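Local structure of sesquisabinene B synthase 2 (6A2A) at residues 223-226 / 227-231. The protein probably cyclises farnesyl diphosphate to the sesquiterpene sesquisabinene B, as a magnesium- or manganese-dependent plant terpene synthase. Residues are numbered along the deposited sequence; the frame is centred on the assembly and turned at random.
Sequences EARW and FIDTY
Arg225 and Asp229 form an i to i+4 salt bridge along helix 220-232. Arg225 NH1 donates to Asp229 OD1 at 3.0 Å, and the N-H points almost straight at the oxygen (173°). Asp229 OD1 lies in the guanidinium plane, at its edge. The carboxylate is turned nearly perpendicular to that plane, and NH1 comes to OD1 from well out of the carboxylate plane. A bend at chi2 (64°) turns the end of Arg225 toward Asp229, one turn on. Water 2 bridges the same pair: it accepts from Arg225 NH2 at 2.7 Å and donates to Asp229 OD1. Water 1 donates to Asp229 OD2 and, weakly, to Arg225 O.

Backbone i to i+4 bonds run through the same turns. Phe227 N donates to Glu223 O at 2.8 Å, Ile228 N to Ala224 O at 2.9 Å and Thr230 N to Trp226 O at 3.1 Å. Thr230 OG1 adds a weak bond to Trp226 O; Lys205 is its stronger partner.

Trp226 lays one face of its indole against Thr230. CG is anti to the backbone N (chi1 -178°), which carries the ring alongside the following turn. Thr230 CB makes a CH-pi contact, 4.1 Å from the centroid of the six-membered ring. Thr230 OG1 sits over the middle of that ring, toward the rim of the indole as a whole, 3.3 Å from Trp226 CH2. His209 stacks with the indole, and also bonds Glu223. An alanine in place of Trp226 would probably leave Thr230 CB without its aromatic face and His209 without its stacking partner.

Phe227 and Ile228 pack on Leu91, and Ile228 also reaches helix 239-270. In this mainly helical terpene synthase, helix 220-232 thus carries a water-bridged ionic pair, while Glu223, Trp226 and Thr230 join it to helix 201-212 by hydrogen bonds and a stack, away from the metal-binding residues.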
# COMPACT_ATOMS: atom_id res chain seq x y z
N GLU A 223 -0.80 -15.82 24.97
CA GLU A 223 -0.38 -16.44 26.24
C GLU A 223 0.70 -15.58 26.90
O GLU A 223 0.72 -15.48 28.16
CB GLU A 223 0.13 -17.87 26.03
CG GLU A 223 0.47 -18.59 27.33
CD GLU A 223 -0.66 -18.77 28.33
OE1 GLU A 223 -1.87 -18.49 28.03
OE2 GLU A 223 -0.31 -19.11 29.53
N ALA A 224 1.58 -15.01 26.12
CA ALA A 224 2.68 -14.21 26.67
C ALA A 224 2.12 -13.03 27.48
O ALA A 224 2.60 -12.74 28.60
CB ALA A 224 3.61 -13.74 25.61
N ARG A 225 1.12 -12.37 26.93
CA ARG A 225 0.59 -11.21 27.64
C ARG A 225 -0.12 -11.62 28.94
O ARG A 225 -0.04 -10.87 29.94
CB ARG A 225 -0.42 -10.44 26.79
CG ARG A 225 -0.89 -9.15 27.45
CD ARG A 225 0.23 -8.16 27.64
NE ARG A 225 -0.23 -7.03 28.50
CZ ARG A 225 -0.21 -7.02 29.83
NH1 ARG A 225 0.15 -8.10 30.51
NH2 ARG A 225 -0.51 -5.90 30.50
N TRP A 226 -0.86 -12.71 28.93
CA TRP A 226 -1.52 -13.21 30.12
C TRP A 226 -0.45 -13.62 31.15
O TRP A 226 -0.57 -13.30 32.36
CB TRP A 226 -2.40 -14.41 29.80
CG TRP A 226 -3.15 -14.96 30.97
CD1 TRP A 226 -4.33 -14.49 31.47
CD2 TRP A 226 -2.72 -16.01 31.85
NE1 TRP A 226 -4.71 -15.25 32.55
CE2 TRP A 226 -3.74 -16.19 32.80
CE3 TRP A 226 -1.61 -16.86 31.89
CZ2 TRP A 226 -3.66 -17.16 33.80
CZ3 TRP A 226 -1.53 -17.83 32.88
CH2 TRP A 226 -2.55 -17.97 33.80
N PHE A 227 0.54 -14.37 30.69
CA PHE A 227 1.53 -14.95 31.63
C PHE A 227 2.46 -13.86 32.19
O PHE A 227 3.00 -14.07 33.29
CB PHE A 227 2.30 -16.07 30.95
CG PHE A 227 3.20 -16.78 31.91
CD1 PHE A 227 2.67 -17.54 32.93
CD2 PHE A 227 4.56 -16.57 31.86
CE1 PHE A 227 3.53 -18.10 33.88
CE2 PHE A 227 5.41 -17.19 32.75
CZ PHE A 227 4.88 -17.95 33.77
N ILE A 228 2.69 -12.77 31.49
CA ILE A 228 3.50 -11.68 32.07
C ILE A 228 2.87 -11.23 33.40
O ILE A 228 3.56 -11.06 34.40
CB ILE A 228 3.68 -10.53 31.08
CG1 ILE A 228 4.76 -10.86 30.05
CG2 ILE A 228 4.00 -9.22 31.79
CD1 ILE A 228 4.72 -9.95 28.86
N ASP A 229 1.55 -11.05 33.41
CA ASP A 229 0.83 -10.71 34.64
C ASP A 229 0.84 -11.80 35.67
O ASP A 229 1.04 -11.53 36.85
CB ASP A 229 -0.61 -10.33 34.33
CG ASP A 229 -0.72 -9.03 33.61
OD1 ASP A 229 0.26 -8.30 33.48
OD2 ASP A 229 -1.80 -8.81 33.12
N THR A 230 0.63 -13.05 35.26
CA THR A 230 0.62 -14.17 36.18
C THR A 230 2.01 -14.35 36.80
O THR A 230 2.12 -14.56 38.03
CB THR A 230 0.13 -15.44 35.47
OG1 THR A 230 -1.24 -15.24 35.10
CG2 THR A 230 0.24 -16.68 36.33
N TYR A 231 3.05 -14.29 35.96
CA TYR A 231 4.42 -14.53 36.42
C TYR A 231 4.85 -13.54 37.51
O TYR A 231 5.62 -13.90 38.43
CB TYR A 231 5.41 -14.37 35.26
CG TYR A 231 6.83 -14.71 35.59
CD1 TYR A 231 7.15 -15.88 36.25
CD2 TYR A 231 7.84 -13.86 35.23
CE1 TYR A 231 8.47 -16.20 36.53
CE2 TYR A 231 9.17 -14.16 35.49
CZ TYR A 231 9.48 -15.32 36.17
OH TYR A 231 10.79 -15.61 36.43
O HOH W 1 -3.07 -9.37 30.39
O HOH W 2 -1.36 -5.76 33.02